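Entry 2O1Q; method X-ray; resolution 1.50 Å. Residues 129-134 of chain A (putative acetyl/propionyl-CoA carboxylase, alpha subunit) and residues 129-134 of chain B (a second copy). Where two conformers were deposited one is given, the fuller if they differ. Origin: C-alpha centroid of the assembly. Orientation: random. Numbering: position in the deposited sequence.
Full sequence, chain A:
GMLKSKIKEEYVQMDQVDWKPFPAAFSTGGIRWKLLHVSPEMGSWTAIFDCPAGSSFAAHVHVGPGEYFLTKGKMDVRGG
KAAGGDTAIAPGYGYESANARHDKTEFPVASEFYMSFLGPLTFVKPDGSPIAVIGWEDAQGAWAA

Chain A 129-134: SPIAVI
Chain B, residues 129-134: SPIAVI

Two copies of one six-residue segment meet here without a single hydrogen bond between them, although each contains a strand: the apolar core is a proline and a valine packed against the same two residues of the partner, with each proline ring also resting on the partner's backbone. A near-twofold arrangement thus lets a small apolar surface serve as its own complement.

The register centres on P130(A) and P130(B), whose CA atoms lie 5.9 Å apart; the CA atoms of S129(A) and S129(B) are 11.1 Å apart, those of V133(A) and V133(B) 8.4 Å and those of I134(A) and I134(B) 14.8 Å. Both prolines have phi/psi near -72/134 and C-gamma endo rings. Their CA-to-CB bonds point toward the partner, bringing CB of P130(A) to 3.8 Å from CB of P130(B). Each chain turns a corner at I131(A) or I131(B), phi/psi about -91/-50, and continues extended to I134(A) and I134(B), near -157/140 at A132(A) and A132(B) and -110/111 beyond.

CG of P130(A) lies 3.4 Å from O of I131(B), and O of I131(A) 3.4 Å from CD of P130(B): the compact ring offers CH groups that fit close to a carbonyl. The CA-to-CB bonds of exposed I131(A) and I131(B) point away, with chi1 m and chi2 t.

V133(A) and V133(B), chi1 t and CA-to-CB toward, complete the patch: CG2 of V133(A) is 3.7 Å from CG2 of V133(B) and 4.2 Å from CB of P130(B). The small methyls of A132(A) and A132(B) point away. S129(A) and S129(B), phi/psi near -67/142, chi1 m (-46° and -58°), point sideways and bury nothing here; each OG hydrogen-bonds just outside the stretches. I134(A) and I134(B), chi1 and chi2 m, lie out of reach. Of 265 Å² buried, P130(A) contributes 72 Å² and P130(B) 76 Å².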

ATOM      1  N   SER A 129     -24.272   7.760   7.085  0.50 32.57           N
ATOM      2  CA  SER A 129     -23.485   8.345   8.154  0.50 30.28           C
ATOM      3  C   SER A 129     -22.701   7.245   8.857  0.50 25.91           C
ATOM      4  O   SER A 129     -23.195   6.126   9.004  0.50 24.77           O
ATOM      5  CB  SER A 129     -24.391   9.062   9.153  0.50 30.09           C
ATOM      6  OG  SER A 129     -25.347   9.861   8.476  0.50 29.25           O
ATOM      7  N   PRO A 130     -21.466   7.550   9.277  1.00 23.19           N
ATOM      8  CA  PRO A 130     -20.673   6.543   9.951  1.00 20.41           C
ATOM      9  C   PRO A 130     -21.145   6.180  11.353  1.00 22.19           C
ATOM     10  O   PRO A 130     -21.441   7.070  12.141  1.00 23.89           O
ATOM     11  CB  PRO A 130     -19.279   7.158   9.945  1.00 21.74           C
ATOM     12  CG  PRO A 130     -19.490   8.608   9.850  1.00 22.02           C
ATOM     13  CD  PRO A 130     -20.735   8.819   9.115  1.00 21.81           C
ATOM     14  N   ILE A 131     -21.215   4.873  11.631  1.00 21.26           N
ATOM     15  CA  ILE A 131     -21.372   4.340  12.986  1.00 22.08           C
ATOM     16  C   ILE A 131     -20.031   4.053  13.654  1.00 20.23           C
ATOM     17  O   ILE A 131     -19.800   4.482  14.786  1.00 21.53           O
ATOM     18  CB  ILE A 131     -22.187   3.018  13.003  1.00 21.83           C
ATOM     19  CG1 ILE A 131     -23.566   3.234  12.397  1.00 27.13           C
ATOM     20  CG2 ILE A 131     -22.275   2.494  14.454  1.00 21.94           C
ATOM     21  CD1 ILE A 131     -24.281   1.958  12.020  1.00 24.91           C
ATOM     22  N   ALA A 132     -19.149   3.359  12.937  1.00 19.65           N
ATOM     23  CA  ALA A 132     -17.909   2.819  13.519  1.00 17.58           C
ATOM     24  C   ALA A 132     -16.934   2.636  12.361  1.00 17.93           C
ATOM     25  O   ALA A 132     -17.321   2.187  11.282  1.00 19.44           O
ATOM     26  CB  ALA A 132     -18.161   1.500  14.196  1.00 19.45           C
ATOM     27  N   VAL A 133     -15.684   2.973  12.587  1.00 18.56           N
ATOM     28  CA  VAL A 133     -14.624   2.700  11.655  1.00 18.37           C
ATOM     29  C   VAL A 133     -13.746   1.623  12.231  1.00 18.82           C
ATOM     30  O   VAL A 133     -13.048   1.857  13.191  1.00 23.84           O
ATOM     31  CB  VAL A 133     -13.805   3.950  11.363  1.00 15.41           C
ATOM     32  CG1 VAL A 133     -12.698   3.621  10.325  1.00 19.48           C
ATOM     33  CG2 VAL A 133     -14.768   5.047  10.785  1.00 17.65           C
ATOM     34  N   ILE A 134     -13.776   0.454  11.620  1.00 15.18           N
ATOM     35  CA  ILE A 134     -13.242  -0.762  12.208  1.00 15.73           C
ATOM     36  C   ILE A 134     -12.096  -1.277  11.352  1.00 16.98           C
ATOM     37  O   ILE A 134     -12.303  -1.703  10.229  1.00 18.27           O
ATOM     38  CB  ILE A 134     -14.393  -1.806  12.320  1.00 16.92           C
ATOM     39  CG1 ILE A 134     -15.452  -1.328  13.324  1.00 17.88           C
ATOM     40  CG2 ILE A 134     -13.894  -3.235  12.601  1.00 19.70           C
ATOM     41  CD1 ILE A 134     -15.014  -1.384  14.729  1.00 19.46           C
TER
ATOM     42  N   SER B 129     -16.486   9.166  18.443  1.00 27.47           N
ATOM     43  CA  SER B 129     -17.472   8.765  17.456  1.00 29.17           C
ATOM     44  C   SER B 129     -17.112   9.374  16.137  1.00 24.30           C
ATOM     45  O   SER B 129     -16.780  10.536  16.098  1.00 24.34           O
ATOM     46  CB  SER B 129     -18.860   9.291  17.810  1.00 30.23           C
ATOM     47  OG  SER B 129     -19.250   8.834  19.077  1.00 42.70           O
ATOM     48  N   PRO B 130     -17.296   8.621  15.050  1.00 19.97           N
ATOM     49  CA  PRO B 130     -17.041   9.228  13.743  1.00 18.95           C
ATOM     50  C   PRO B 130     -18.102  10.229  13.285  1.00 20.75           C
ATOM     51  O   PRO B 130     -19.279   9.979  13.421  1.00 19.12           O
ATOM     52  CB  PRO B 130     -16.974   8.025  12.816  1.00 18.31           C
ATOM     53  CG  PRO B 130     -17.838   6.998  13.462  1.00 18.60           C
ATOM     54  CD  PRO B 130     -17.751   7.221  14.939  1.00 22.13           C
ATOM     55  N   ILE B 131     -17.641  11.377  12.798  1.00 17.77           N
ATOM     56  CA  ILE B 131     -18.462  12.375  12.151  1.00 19.27           C
ATOM     57  C   ILE B 131     -18.468  12.108  10.669  1.00 19.08           C
ATOM     58  O   ILE B 131     -19.519  12.043  10.045  1.00 20.66           O
ATOM     59  CB  ILE B 131     -17.902  13.803  12.411  1.00 18.23           C
ATOM     60  CG1 ILE B 131     -17.973  14.137  13.892  1.00 21.93           C
ATOM     61  CG2 ILE B 131     -18.717  14.850  11.641  1.00 23.55           C
ATOM     62  CD1 ILE B 131     -17.182  15.398  14.236  1.00 22.11           C
ATOM     63  N   ALA B 132     -17.281  11.987  10.091  1.00 16.54           N
ATOM     64  CA  ALA B 132     -17.128  11.843   8.652  1.00 17.89           C
ATOM     65  C   ALA B 132     -15.826  11.162   8.386  1.00 19.15           C
ATOM     66  O   ALA B 132     -14.835  11.441   9.059  1.00 20.28           O
ATOM     67  CB  ALA B 132     -17.140  13.206   7.948  1.00 18.43           C
ATOM     68  N   VAL B 133     -15.829  10.280   7.399  1.00 19.60           N
ATOM     69  CA  VAL B 133     -14.616   9.634   6.915  1.00 19.58           C
ATOM     70  C   VAL B 133     -14.276  10.256   5.582  1.00 18.82           C
ATOM     71  O   VAL B 133     -15.019  10.129   4.621  1.00 21.55           O
ATOM     72  CB  VAL B 133     -14.831   8.140   6.787  1.00 17.42           C
ATOM     73  CG1 VAL B 133     -13.635   7.462   6.240  1.00 19.20           C
ATOM     74  CG2 VAL B 133     -15.193   7.563   8.174  1.00 19.89           C
ATOM     75  N   ILE B 134     -13.169  10.972   5.537  1.00 19.07           N
ATOM     76  CA  ILE B 134     -12.800  11.802   4.417  1.00 16.52           C
ATOM     77  C   ILE B 134     -11.536  11.249   3.750  1.00 18.78           C
ATOM     78  O   ILE B 134     -10.414  11.338   4.281  1.00 17.86           O
ATOM     79  CB  ILE B 134     -12.507  13.288   4.877  1.00 16.81           C
ATOM     80  CG1 ILE B 134     -13.703  13.929   5.557  1.00 18.09           C
ATOM     81  CG2 ILE B 134     -12.016  14.125   3.675  1.00 20.72           C
ATOM     82  CD1 ILE B 134     -14.830  14.137   4.602  1.00 16.43           C
TER